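Local coordinates for YdhT protein (Bacillus subtilis, PDB 3CBW) that hydrolyses internal beta-1,4-mannosidic linkages in mannan, galactomannan and glucomannan, and so takes part in glucomannan degradation, at residues Ser43-Gly48 with Gln68-Tyr73; Gly48-Thr53 with Tyr73-Ala78; Asp89-Ser94 with Ser153-Gly158; Gly97-Tyr102 with Gln160-Gln165; Val167-Arg172 with Asp218-Val223. The protein carries 3 engineered substitutions. All coordinates share one frame; numbering follows the deposited sequence.

Contact 1 of 5, residues Ser43-Gly48 with Gln68-Tyr73; sequences SGAFGG and QSPAIY
Ser43 opens the contact with two acceptors. Its OG sits between the backbone N and the carbonyl carbon (chi1 59°), and there it takes the N-H of Ala71 at 2.9 Å. The same hydroxyl also bonds to Asn330. Ser43 O receives the N-H of Ile72 in its carbonyl plane, N to O 2.9 Å. Gly44 pairs with Ile72 in parallel register, and its CA lies 3.2 Å from Ile72 O in a CA-H...O contact. The CA atoms of Gly44 and Ile72 are 4.2 Å apart. Ala45 N then donates to Ile72 O at 3.0 Å, from above the carbonyl plane. The methyl of Ala45 touches CG of Pro70 at 3.9 Å, on the side covered by helix 57-66. Gly47 lies against the Tyr73 ring, with its N over one face and its CA 3.5 Å from Tyr73 CZ. Tyr73 CG is anti to the backbone N, and its OH goes on to bond Ser55 O and Ala59 N. Strand 41-49, helix 57-66 and strand 72-79 form a beta-alpha-beta unit of the TIM barrel. The chemistry implies a pairing begun by a serine side chain beside the first backbone pair and continued by backbone bonds.

Contact 2 of 5, residues Gly48-Thr53 with Tyr73-Ala78; sequences GYSHDT and YGCDYA
The C-terminal ends of two parallel strands of the beta/alpha barrel, 41-49 and 72-79, meet here beside residues that bind substrate in related enzymes. Two backbone bonds join them. Asp76 N donates to Gly48 O at 3.1 Å, and Ser50 N donates to Asp76 O at 2.9 Å. The second is nearly straight, 170° at the hydrogen, and both donors lie in the plane of the carbonyl they meet. Asp76 therefore uses its N and its O to grip the residues on either side of Tyr49, its partner in the parallel register. The side chains of this pair run side by side in the same direction. Tyr49 CD1 rests 3.5 Å from Asp76 CB, and CE1 lies 3.6 Å from Asp76 CG, with ring and carboxylate planes 42° apart. In the TIM barrel the active site forms at this end of the strands, and the carboxylate is well held there. Asp76 OD1 takes Ala78 N at 2.9 Å through its anti lone pair, closing an Asx turn. OD2 bonds His114 ND1 and Ser112 OG, so Asp76 may orient His114, a substrate-binding residue by similarity. After Tyr49 the chain turns back, and Thr53 OG1 accepts Tyr49 N at 2.9 Å. Ser50 CB packs on Cys75 SG at 3.8 Å. That sulfur forms the disulfide with Cys95, while Ser50 OG bonds Asp92.

Contact 3 of 5, residues Asp89-Ser94 with Ser153-Gly158; sequences DSIDVS and SKIADG
Polar bonds come first, and Lys154 carries those between the segments. Its CG is anti to the backbone N and the chain is extended beyond it, so NZ reaches the loop backbone. NZ donates to Ile91 O at 2.8 Å, in the carbonyl plane. Water 1 accepts from Lys154 NZ at 2.8 Å and donates to Asp89 OD1 at 2.7 Å. The ammonium also bonds Glu88 O, so it is held by two carbonyls and a water. The carboxylate of Asp89 stays 4.9 Å away, OD1 to NZ, and may still steady the charge. Inside the loop, Asp92 OD2 takes both OG and N of Ser94, and the backbone bond makes an Asx turn. The segments belong to a loop of the TIM barrel, between strand 72-79 and helix 96-104, and to helix 143-163 on the outside of the barrel. Apolar packing involves the lysine chain and Ile155. Ile91 CB lies 3.8 Å from Lys154 CD, the two side chains sliding past each other in opposite directions. Ile91 CD1 meets Ile155 CG1 at 3.8 Å, and these two cross at about a right angle. Val93 sets CG1 on Gly158 CA at 3.8 Å, with CB and CG2 almost as near.

Contact 4 of 5, residues Gly97-Tyr102 with Gln160-Gln165; sequences GDLMSY and QELENQ
Met100 reaches across from helix 96-104 to the end of helix 143-163. Its CB points toward that helix, and CG stands anti to the carbonyl carbon, beside the backbone N (chi1 -61°). The side chains of Met100 and Leu162 cross obliquely. The chain runs straight on through chi2 (180°), which carries SD to the 160-165 segment. SD lies 3.8 Å from Leu162 CD2 and 3.8 Å from Glu161 O, with Glu161 CG at 4.1 Å. About the CG-SD bond the torsion is nearly eclipsed (chi3 -10°), folding CE back toward CB. CE meets Gln165 CG at 4.1 Å, where the two side chains cross at about a right angle. Both helices belong to the outer layer of the TIM barrel, where helices pack around the parallel strands. Leu162 and Leu99 lie on the strand side of Met100. Leu99 CB is 4.3 Å from Leu162 CD2, and both leucines also rest on Ile111 of strand 108-114. Leu162 touches Tyr77 of strand 72-79 as well, and Leu99 touches Cys75 there. The contact between the two segments is apolar apart from the sulfur beside Glu161 O. Glu161 is exposed, and its carboxylate turns to Asn96, with OE1 accepting from ND2. Gln165 is exposed too, and its chain is bent at chi2, with CG the atom that faces the methionine tip.

Contact 5 of 5, residues Val167-Arg172 with Asp218-Val223; sequences VPVLFR and DHLIWV
Arg172 NH1 is held by two partners, a salt bridge to Asp249 OD2 and a weak bond to Ser225 OG. NH2 and NE have one each: a salt bridge to Glu275 OE2 and a bond to Gln110 OE1. This charge would tend to orient Glu275, the likely nucleophile, and may keep it ionised. The aliphatic part of Arg172 crosses Val223 obliquely, CB to CB 3.9 Å. The segments hold neighbouring parallel strands of the TIM barrel, 169-172 and 220-223, whose directions differ by 35°. Four backbone bonds join them: Val169 N to His219 O, Ile221 N to Val169 O, Phe171 N to Ile221 O at 2.8 Å, and Val223 N to Phe171 O. Leu170 and Ile221 share one face of the sheet, side by side, CD2 to CG2 3.8 Å. On the face of Val169, Phe171, Leu220 and Trp222, covered by helices 143-163 and 194-214, Phe171 turns its edge to the face of Trp222 in a T-shaped stack, planes at 89°. Val167 O is buried without a polar partner, and His219 CD2 meets it at the ring edge, 3.1 Å away.

Overall arrangement
All five contacts lie in one TIM barrel. Contacts 1 and 2 follow each other along strands 41-49 and 72-79, sharing Gly48 and Tyr73, with centres 13 Å apart. Contact 3 meets contact 2 through Tyr77 O and Asp92 N, 2.8 Å apart, and its centre is 11 Å away. Contacts 3 and 4 use successive parts of helix 143-163. Contact 4 reaches contact 1 through Tyr102 OH and Pro70 O, 2.6 Å apart, and contact 5 through Glu163 OE2 and Asp218 N, 3.0 Å apart. Contact 5 comes nearest the catalytic centre: its Arg172 side chain is about 3 Å, between nearest atoms, from that of the probable nucleophile Glu275. Contact 2 borders His114, a probable substrate-binding residue.

Contact 1 of 5, residues Ser43-Gly48 with Gln68-Tyr73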
# COMPACT_ATOMS: atom_id res chain seq x y z
N SER A 43 -10.13 -1.93 -8.58
CA SER A 43 -9.65 -3.26 -8.21
C SER A 43 -8.13 -3.25 -8.11
O SER A 43 -7.45 -2.38 -8.65
CB SER A 43 -10.12 -4.27 -9.24
OG SER A 43 -9.63 -3.90 -10.52
N GLY A 44 -7.60 -4.25 -7.41
CA GLY A 44 -6.17 -4.32 -7.18
C GLY A 44 -5.77 -5.71 -6.80
O GLY A 44 -6.55 -6.46 -6.19
N ALA A 45 -4.53 -6.04 -7.13
CA ALA A 45 -3.95 -7.32 -6.75
C ALA A 45 -2.47 -7.18 -6.48
O ALA A 45 -1.78 -6.42 -7.15
CB ALA A 45 -4.16 -8.34 -7.83
N PHE A 46 -1.99 -7.91 -5.48
CA PHE A 46 -0.57 -8.03 -5.20
C PHE A 46 0.06 -9.01 -6.19
O PHE A 46 -0.40 -10.14 -6.35
CB PHE A 46 -0.37 -8.53 -3.78
CG PHE A 46 1.07 -8.64 -3.36
CD1 PHE A 46 1.93 -7.54 -3.46
CD2 PHE A 46 1.56 -9.83 -2.84
CE1 PHE A 46 3.25 -7.62 -3.04
CE2 PHE A 46 2.89 -9.92 -2.41
CZ PHE A 46 3.73 -8.81 -2.52
N GLY A 47 1.13 -8.57 -6.85
CA GLY A 47 1.81 -9.39 -7.84
C GLY A 47 2.95 -10.22 -7.28
O GLY A 47 3.41 -11.14 -7.95
N GLY A 48 3.44 -9.86 -6.09
CA GLY A 48 4.50 -10.61 -5.43
C GLY A 48 5.70 -9.78 -5.03
O GLY A 48 5.71 -8.55 -5.19
N GLN A 68 -11.30 -9.48 -16.86
CA GLN A 68 -10.85 -8.14 -16.49
C GLN A 68 -9.53 -8.25 -15.75
O GLN A 68 -9.21 -9.29 -15.20
CB GLN A 68 -11.88 -7.48 -15.58
CG GLN A 68 -13.25 -7.29 -16.21
CD GLN A 68 -13.25 -6.22 -17.28
OE1 GLN A 68 -12.67 -5.14 -17.11
NE2 GLN A 68 -13.90 -6.51 -18.39
N SER A 69 -8.79 -7.15 -15.72
CA SER A 69 -7.53 -7.10 -14.98
C SER A 69 -7.62 -6.08 -13.84
O SER A 69 -8.33 -5.09 -13.97
CB SER A 69 -6.37 -6.71 -15.90
OG SER A 69 -6.22 -7.64 -16.95
N PRO A 70 -6.87 -6.31 -12.74
CA PRO A 70 -6.92 -5.34 -11.64
C PRO A 70 -6.42 -3.96 -12.08
O PRO A 70 -5.43 -3.86 -12.83
CB PRO A 70 -5.98 -5.94 -10.58
CG PRO A 70 -5.12 -6.93 -11.32
CD PRO A 70 -5.97 -7.44 -12.45
N ALA A 71 -7.10 -2.91 -11.65
CA ALA A 71 -6.62 -1.56 -11.93
C ALA A 71 -5.25 -1.27 -11.30
O ALA A 71 -4.40 -0.63 -11.92
CB ALA A 71 -7.64 -0.52 -11.50
N ILE A 72 -5.04 -1.76 -10.08
CA ILE A 72 -3.80 -1.56 -9.35
C ILE A 72 -3.03 -2.87 -9.27
O ILE A 72 -3.61 -3.93 -9.00
CB ILE A 72 -4.11 -1.04 -7.94
CG1 ILE A 72 -4.77 0.34 -8.03
CG2 ILE A 72 -2.83 -1.00 -7.08
CD1 ILE A 72 -5.42 0.78 -6.75
N TYR A 73 -1.72 -2.80 -9.52
CA TYR A 73 -0.88 -3.99 -9.40
C TYR A 73 0.26 -3.69 -8.45
O TYR A 73 0.96 -2.68 -8.60
CB TYR A 73 -0.37 -4.46 -10.75
CG TYR A 73 -0.10 -5.94 -10.81
CD1 TYR A 73 -1.10 -6.86 -10.54
CD2 TYR A 73 1.15 -6.44 -11.19
CE1 TYR A 73 -0.87 -8.24 -10.61
CE2 TYR A 73 1.39 -7.82 -11.27
CZ TYR A 73 0.37 -8.70 -11.00
OH TYR A 73 0.57 -10.07 -11.09

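Contact 2 of 5, residues Gly48-Thr53 with Tyr73-Ala78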
# COMPACT_ATOMS: atom_id res chain seq x y z
N GLY A 48 3.44 -9.86 -6.09
CA GLY A 48 4.50 -10.61 -5.43
C GLY A 48 5.70 -9.78 -5.03
O GLY A 48 5.71 -8.55 -5.19
N TYR A 49 6.72 -10.47 -4.53
CA TYR A 49 7.97 -9.87 -4.07
C TYR A 49 8.99 -9.87 -5.19
O TYR A 49 9.21 -10.90 -5.85
CB TYR A 49 8.53 -10.66 -2.87
CG TYR A 49 7.65 -10.54 -1.65
CD1 TYR A 49 7.85 -9.50 -0.74
CD2 TYR A 49 6.61 -11.43 -1.43
CE1 TYR A 49 7.03 -9.34 0.37
CE2 TYR A 49 5.78 -11.29 -0.32
CZ TYR A 49 6.00 -10.24 0.56
OH TYR A 49 5.18 -10.09 1.65
N SER A 50 9.63 -8.73 -5.41
CA SER A 50 10.53 -8.57 -6.55
C SER A 50 11.63 -9.65 -6.58
O SER A 50 12.20 -10.00 -5.54
CB SER A 50 11.15 -7.18 -6.53
OG SER A 50 11.78 -6.88 -7.77
N HIS A 51 11.90 -10.17 -7.78
CA HIS A 51 12.79 -11.32 -8.03
C HIS A 51 12.68 -12.40 -6.96
O HIS A 51 13.66 -12.77 -6.30
CB HIS A 51 14.24 -10.91 -8.23
CG HIS A 51 15.06 -11.99 -8.86
ND1 HIS A 51 15.97 -12.74 -8.15
CD2 HIS A 51 15.05 -12.48 -10.12
CE1 HIS A 51 16.52 -13.63 -8.96
NE2 HIS A 51 15.97 -13.51 -10.16
N ASP A 52 11.48 -12.92 -6.80
CA ASP A 52 11.21 -13.94 -5.81
C ASP A 52 9.89 -14.56 -6.20
O ASP A 52 9.85 -15.72 -6.65
CB ASP A 52 11.17 -13.34 -4.38
CG ASP A 52 10.68 -14.33 -3.34
OD1 ASP A 52 10.82 -15.56 -3.54
OD2 ASP A 52 10.14 -13.88 -2.32
N THR A 53 8.80 -13.80 -6.06
CA THR A 53 7.49 -14.27 -6.47
C THR A 53 6.77 -13.29 -7.40
O THR A 53 5.74 -13.65 -7.98
CB THR A 53 6.57 -14.55 -5.27
OG1 THR A 53 6.40 -13.34 -4.51
CG2 THR A 53 7.13 -15.67 -4.39
N TYR A 73 -1.72 -2.80 -9.52
CA TYR A 73 -0.88 -3.99 -9.40
C TYR A 73 0.26 -3.69 -8.45
O TYR A 73 0.96 -2.68 -8.60
CB TYR A 73 -0.37 -4.46 -10.75
CG TYR A 73 -0.10 -5.94 -10.81
CD1 TYR A 73 -1.10 -6.86 -10.54
CD2 TYR A 73 1.15 -6.44 -11.19
CE1 TYR A 73 -0.87 -8.24 -10.61
CE2 TYR A 73 1.39 -7.82 -11.27
CZ TYR A 73 0.37 -8.70 -11.00
OH TYR A 73 0.57 -10.07 -11.09
N GLY A 74 0.43 -4.56 -7.45
CA GLY A 74 1.40 -4.32 -6.41
C GLY A 74 2.67 -5.13 -6.53
O GLY A 74 2.65 -6.28 -6.97
N CYS A 75 3.77 -4.52 -6.09
CA CYS A 75 5.04 -5.23 -5.91
C CYS A 75 5.61 -4.85 -4.55
O CYS A 75 5.35 -3.76 -4.05
CB CYS A 75 6.05 -4.86 -7.01
SG CYS A 75 7.83 -5.37 -6.73
N ASP A 76 6.39 -5.75 -3.96
CA ASP A 76 7.10 -5.42 -2.73
C ASP A 76 8.58 -5.61 -3.01
O ASP A 76 9.02 -6.68 -3.43
CB ASP A 76 6.59 -6.29 -1.58
CG ASP A 76 7.06 -5.82 -0.22
OD1 ASP A 76 8.29 -5.72 0.00
OD2 ASP A 76 6.18 -5.58 0.64
N TYR A 77 9.35 -4.55 -2.83
CA TYR A 77 10.78 -4.58 -3.10
C TYR A 77 11.59 -5.36 -2.05
O TYR A 77 12.74 -5.74 -2.32
CB TYR A 77 11.34 -3.17 -3.06
CG TYR A 77 11.12 -2.21 -4.21
CD1 TYR A 77 10.73 -2.63 -5.49
CD2 TYR A 77 11.41 -0.87 -4.02
CE1 TYR A 77 10.61 -1.70 -6.54
CE2 TYR A 77 11.31 0.05 -5.05
CZ TYR A 77 10.92 -0.36 -6.31
OH TYR A 77 10.85 0.59 -7.30
N ALA A 78 11.04 -5.54 -0.85
CA ALA A 78 11.87 -5.93 0.29
C ALA A 78 11.56 -7.32 0.79
O ALA A 78 10.45 -7.60 1.25
CB ALA A 78 11.76 -4.91 1.40

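Contact 3 of 5, residues Asp89-Ser94 with Ser153-Gly158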
# COMPACT_ATOMS: atom_id res chain seq x y z
N ASP A 89 20.80 -5.99 0.46
CA ASP A 89 20.62 -7.09 -0.49
C ASP A 89 19.18 -7.63 -0.45
O ASP A 89 18.73 -8.29 -1.39
CB ASP A 89 21.60 -8.24 -0.22
CG ASP A 89 23.05 -7.84 -0.37
OD1 ASP A 89 23.36 -6.79 -0.97
OD2 ASP A 89 23.91 -8.61 0.12
N SER A 90 18.49 -7.38 0.66
CA SER A 90 17.08 -7.72 0.79
C SER A 90 16.18 -6.95 -0.18
O SER A 90 15.07 -7.38 -0.43
CB SER A 90 16.61 -7.49 2.23
OG SER A 90 16.64 -6.11 2.58
N ILE A 91 16.65 -5.82 -0.69
CA ILE A 91 15.89 -4.99 -1.62
C ILE A 91 16.19 -5.40 -3.06
O ILE A 91 17.35 -5.50 -3.45
CB ILE A 91 16.26 -3.50 -1.44
CG1 ILE A 91 16.09 -3.03 0.01
CG2 ILE A 91 15.51 -2.61 -2.44
CD1 ILE A 91 14.68 -3.05 0.52
N ASP A 92 15.14 -5.62 -3.85
CA ASP A 92 15.27 -5.87 -5.29
C ASP A 92 14.21 -5.04 -6.00
O ASP A 92 13.07 -4.98 -5.54
CB ASP A 92 15.08 -7.37 -5.58
CG ASP A 92 15.29 -7.72 -7.05
OD1 ASP A 92 16.36 -8.29 -7.38
OD2 ASP A 92 14.39 -7.46 -7.88
N VAL A 93 14.57 -4.40 -7.10
CA VAL A 93 13.66 -3.47 -7.78
C VAL A 93 13.36 -3.89 -9.23
O VAL A 93 12.80 -3.12 -10.00
CB VAL A 93 14.17 -2.01 -7.73
CG1 VAL A 93 14.44 -1.60 -6.30
CG2 VAL A 93 15.43 -1.81 -8.59
N SER A 94 13.67 -5.14 -9.57
CA SER A 94 13.50 -5.62 -10.94
C SER A 94 12.04 -5.67 -11.42
O SER A 94 11.81 -5.77 -12.63
CB SER A 94 14.17 -6.98 -11.13
OG SER A 94 13.55 -7.99 -10.37
N SER A 153 18.26 4.09 0.43
CA SER A 153 18.96 4.54 -0.76
C SER A 153 18.69 3.63 -1.94
O SER A 153 18.46 4.10 -3.04
CB SER A 153 20.46 4.62 -0.49
OG SER A 153 21.12 5.17 -1.60
N LYS A 154 18.71 2.32 -1.71
CA LYS A 154 18.47 1.38 -2.78
C LYS A 154 17.01 1.43 -3.25
O LYS A 154 16.73 1.34 -4.44
CB LYS A 154 18.87 -0.04 -2.36
CG LYS A 154 18.98 -1.00 -3.51
CD LYS A 154 19.53 -2.35 -3.08
CE LYS A 154 19.56 -3.29 -4.26
NZ LYS A 154 19.95 -4.67 -3.83
N ILE A 155 16.09 1.57 -2.30
CA ILE A 155 14.67 1.75 -2.61
C ILE A 155 14.47 2.99 -3.48
O ILE A 155 13.80 2.94 -4.52
CB ILE A 155 13.82 1.83 -1.31
CG1 ILE A 155 13.79 0.47 -0.62
CG2 ILE A 155 12.40 2.31 -1.63
CD1 ILE A 155 13.46 0.55 0.86
N ALA A 156 15.09 4.10 -3.08
CA ALA A 156 14.97 5.34 -3.83
C ALA A 156 15.54 5.22 -5.23
O ALA A 156 14.96 5.75 -6.17
CB ALA A 156 15.64 6.48 -3.09
N ASP A 157 16.65 4.49 -5.39
CA ASP A 157 17.21 4.25 -6.72
C ASP A 157 16.17 3.56 -7.60
O ASP A 157 16.00 3.88 -8.77
CB ASP A 157 18.47 3.39 -6.66
CG ASP A 157 19.67 4.10 -6.03
OD1 ASP A 157 19.64 5.33 -5.79
OD2 ASP A 157 20.67 3.39 -5.78
N GLY A 158 15.46 2.58 -7.02
CA GLY A 158 14.40 1.90 -7.76
C GLY A 158 13.25 2.83 -8.09
O GLY A 158 12.77 2.86 -9.22
O HOH W 1 22.40 -4.75 -2.48

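Contact 4 of 5, residues Gly97-Tyr102 with Gln160-Gln165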
# COMPACT_ATOMS: atom_id res chain seq x y z
N GLY A 97 10.05 -2.63 -14.36
CA GLY A 97 9.62 -2.65 -15.76
C GLY A 97 8.14 -2.96 -15.90
O GLY A 97 7.41 -2.26 -16.61
N ASP A 98 7.69 -4.00 -15.20
CA ASP A 98 6.28 -4.40 -15.22
C ASP A 98 5.36 -3.35 -14.61
O ASP A 98 4.24 -3.16 -15.07
CB ASP A 98 6.10 -5.75 -14.52
CG ASP A 98 6.56 -6.91 -15.38
OD1 ASP A 98 6.57 -6.79 -16.63
OD2 ASP A 98 6.91 -7.96 -14.82
N LEU A 99 5.84 -2.65 -13.58
CA LEU A 99 5.04 -1.59 -12.98
C LEU A 99 4.86 -0.42 -13.94
O LEU A 99 3.76 0.13 -14.06
CB LEU A 99 5.68 -1.12 -11.68
CG LEU A 99 5.83 -2.13 -10.54
CD1 LEU A 99 6.44 -1.46 -9.33
CD2 LEU A 99 4.52 -2.81 -10.17
N MET A 100 5.94 -0.03 -14.62
CA MET A 100 5.87 1.03 -15.61
C MET A 100 4.94 0.65 -16.77
O MET A 100 4.12 1.45 -17.21
CB MET A 100 7.26 1.36 -16.13
CG MET A 100 8.22 1.87 -15.05
SD MET A 100 9.91 2.29 -15.58
CE MET A 100 9.84 1.59 -17.24
N SER A 101 5.05 -0.59 -17.21
CA SER A 101 4.19 -1.09 -18.28
C SER A 101 2.73 -1.11 -17.85
O SER A 101 1.84 -0.86 -18.66
CB SER A 101 4.62 -2.48 -18.71
OG SER A 101 5.94 -2.47 -19.24
N TYR A 102 2.50 -1.41 -16.57
CA TYR A 102 1.13 -1.46 -16.07
C TYR A 102 0.48 -0.09 -16.17
O TYR A 102 -0.68 0.02 -16.61
CB TYR A 102 1.06 -1.99 -14.63
CG TYR A 102 -0.16 -2.85 -14.39
CD1 TYR A 102 -1.30 -2.34 -13.78
CD2 TYR A 102 -0.18 -4.18 -14.81
CE1 TYR A 102 -2.43 -3.13 -13.59
CE2 TYR A 102 -1.30 -4.98 -14.62
CZ TYR A 102 -2.42 -4.45 -14.01
OH TYR A 102 -3.52 -5.25 -13.85
N GLN A 160 13.27 6.00 -8.48
CA GLN A 160 13.69 6.98 -9.48
C GLN A 160 13.45 6.47 -10.90
O GLN A 160 13.11 7.25 -11.78
CB GLN A 160 15.18 7.28 -9.29
CG GLN A 160 15.74 8.29 -10.26
CD GLN A 160 15.22 9.67 -10.01
OE1 GLN A 160 15.18 10.14 -8.87
NE2 GLN A 160 14.80 10.34 -11.09
N GLU A 161 13.62 5.17 -11.11
CA GLU A 161 13.41 4.60 -12.44
C GLU A 161 11.97 4.86 -12.92
O GLU A 161 11.73 5.21 -14.08
CB GLU A 161 13.73 3.11 -12.45
CG GLU A 161 13.65 2.52 -13.84
CD GLU A 161 13.95 1.04 -13.90
OE1 GLU A 161 14.16 0.39 -12.84
OE2 GLU A 161 13.97 0.53 -15.04
N LEU A 162 11.01 4.71 -12.02
CA LEU A 162 9.61 4.96 -12.35
C LEU A 162 9.35 6.45 -12.55
O LEU A 162 8.63 6.84 -13.47
CB LEU A 162 8.69 4.39 -11.25
CG LEU A 162 8.96 2.92 -10.89
CD1 LEU A 162 8.25 2.53 -9.61
CD2 LEU A 162 8.60 1.98 -12.01
N GLU A 163 9.97 7.29 -11.72
CA GLU A 163 9.80 8.73 -11.84
C GLU A 163 10.29 9.25 -13.19
O GLU A 163 9.70 10.19 -13.74
CB GLU A 163 10.55 9.43 -10.71
CG GLU A 163 10.20 10.90 -10.60
CD GLU A 163 11.10 11.64 -9.67
OE1 GLU A 163 12.16 11.09 -9.30
OE2 GLU A 163 10.73 12.77 -9.30
N ASN A 164 11.34 8.64 -13.71
CA ASN A 164 11.91 9.04 -15.01
C ASN A 164 10.95 8.86 -16.17
O ASN A 164 11.11 9.50 -17.22
CB ASN A 164 13.21 8.28 -15.29
CG ASN A 164 14.35 8.73 -14.40
OD1 ASN A 164 14.29 9.78 -13.77
ND2 ASN A 164 15.41 7.93 -14.34
N GLN A 165 9.95 8.00 -15.99
CA GLN A 165 8.91 7.84 -17.00
C GLN A 165 7.59 8.48 -16.57
O GLN A 165 6.54 8.25 -17.18
CB GLN A 165 8.69 6.36 -17.31
CG GLN A 165 9.87 5.67 -17.97
CD GLN A 165 9.83 5.82 -19.47
OE1 GLN A 165 10.19 6.87 -20.01
NE2 GLN A 165 9.38 4.78 -20.16

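Contact 5 of 5, residues Val167-Arg172 with Asp218-Val223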
# COMPACT_ATOMS: atom_id res chain seq x y z
N VAL A 167 5.72 7.92 -13.95
CA VAL A 167 4.74 6.95 -13.47
C VAL A 167 4.38 7.22 -12.00
O VAL A 167 5.25 7.14 -11.13
CB VAL A 167 5.32 5.53 -13.58
CG1 VAL A 167 4.38 4.50 -12.97
CG2 VAL A 167 5.63 5.21 -15.05
N PRO A 168 3.10 7.55 -11.72
CA PRO A 168 2.67 7.71 -10.33
C PRO A 168 2.71 6.36 -9.62
O PRO A 168 2.38 5.34 -10.22
CB PRO A 168 1.23 8.19 -10.47
CG PRO A 168 0.77 7.64 -11.78
CD PRO A 168 1.98 7.67 -12.67
N VAL A 169 3.06 6.38 -8.34
CA VAL A 169 3.16 5.16 -7.55
C VAL A 169 2.43 5.33 -6.23
O VAL A 169 2.67 6.31 -5.51
CB VAL A 169 4.65 4.84 -7.23
CG1 VAL A 169 4.79 3.65 -6.25
CG2 VAL A 169 5.43 4.58 -8.50
N LEU A 170 1.56 4.38 -5.91
CA LEU A 170 0.97 4.29 -4.59
C LEU A 170 2.03 3.67 -3.69
O LEU A 170 2.33 2.48 -3.80
CB LEU A 170 -0.28 3.42 -4.65
CG LEU A 170 -1.44 3.96 -5.48
CD1 LEU A 170 -2.50 2.89 -5.74
CD2 LEU A 170 -2.07 5.18 -4.81
N PHE A 171 2.61 4.48 -2.81
CA PHE A 171 3.76 4.06 -1.99
C PHE A 171 3.28 3.87 -0.57
O PHE A 171 2.79 4.81 0.07
CB PHE A 171 4.87 5.11 -2.06
CG PHE A 171 6.13 4.73 -1.34
CD1 PHE A 171 6.84 3.60 -1.72
CD2 PHE A 171 6.62 5.52 -0.31
CE1 PHE A 171 8.01 3.24 -1.07
CE2 PHE A 171 7.81 5.18 0.34
CZ PHE A 171 8.51 4.04 -0.04
N ARG A 172 3.37 2.63 -0.09
CA ARG A 172 2.75 2.25 1.17
C ARG A 172 3.80 1.65 2.11
O ARG A 172 3.88 0.44 2.24
CB ARG A 172 1.61 1.26 0.88
CG ARG A 172 0.81 0.83 2.10
CD ARG A 172 -0.36 -0.05 1.67
NE ARG A 172 0.04 -1.34 1.12
CZ ARG A 172 0.07 -2.49 1.78
NH1 ARG A 172 -0.28 -2.55 3.06
NH2 ARG A 172 0.44 -3.59 1.16
N ASP A 218 9.12 12.75 -6.82
CA ASP A 218 7.95 13.60 -7.02
C ASP A 218 6.75 12.88 -7.65
O ASP A 218 5.78 13.52 -8.04
CB ASP A 218 8.34 14.85 -7.84
CG ASP A 218 9.26 15.79 -7.08
OD1 ASP A 218 9.19 15.81 -5.84
OD2 ASP A 218 10.04 16.50 -7.76
N HIS A 219 6.80 11.55 -7.67
CA HIS A 219 5.78 10.72 -8.29
C HIS A 219 5.10 9.81 -7.26
O HIS A 219 4.37 8.90 -7.63
CB HIS A 219 6.40 9.88 -9.40
CG HIS A 219 7.43 8.90 -8.91
ND1 HIS A 219 8.35 9.21 -7.94
CD2 HIS A 219 7.64 7.60 -9.24
CE1 HIS A 219 9.10 8.15 -7.70
NE2 HIS A 219 8.70 7.16 -8.48
N LEU A 220 5.32 10.06 -5.97
CA LEU A 220 4.80 9.19 -4.91
C LEU A 220 3.53 9.73 -4.28
O LEU A 220 3.41 10.92 -3.97
CB LEU A 220 5.84 8.98 -3.81
CG LEU A 220 7.22 8.47 -4.24
CD1 LEU A 220 8.15 8.30 -3.06
CD2 LEU A 220 7.08 7.15 -5.02
N ILE A 221 2.58 8.81 -4.11
CA ILE A 221 1.34 9.05 -3.38
C ILE A 221 1.45 8.21 -2.12
O ILE A 221 1.61 6.99 -2.19
CB ILE A 221 0.13 8.64 -4.24
CG1 ILE A 221 0.01 9.57 -5.46
CG2 ILE A 221 -1.16 8.64 -3.42
CD1 ILE A 221 -1.05 9.16 -6.47
N TRP A 222 1.42 8.87 -0.97
CA TRP A 222 1.78 8.26 0.31
C TRP A 222 0.59 7.62 1.01
O TRP A 222 -0.43 8.29 1.24
CB TRP A 222 2.43 9.33 1.20
CG TRP A 222 3.78 9.69 0.68
CD1 TRP A 222 4.06 10.54 -0.36
CD2 TRP A 222 5.03 9.17 1.12
NE1 TRP A 222 5.41 10.58 -0.58
CE2 TRP A 222 6.03 9.75 0.32
CE3 TRP A 222 5.41 8.28 2.13
CZ2 TRP A 222 7.39 9.48 0.50
CZ3 TRP A 222 6.76 8.01 2.31
CH2 TRP A 222 7.73 8.59 1.48
N VAL A 223 0.72 6.34 1.34
CA VAL A 223 -0.41 5.55 1.88
C VAL A 223 -0.10 5.10 3.31
O VAL A 223 0.93 4.48 3.56
CB VAL A 223 -0.72 4.34 0.97
CG1 VAL A 223 -1.94 3.56 1.46
CG2 VAL A 223 -0.89 4.78 -0.49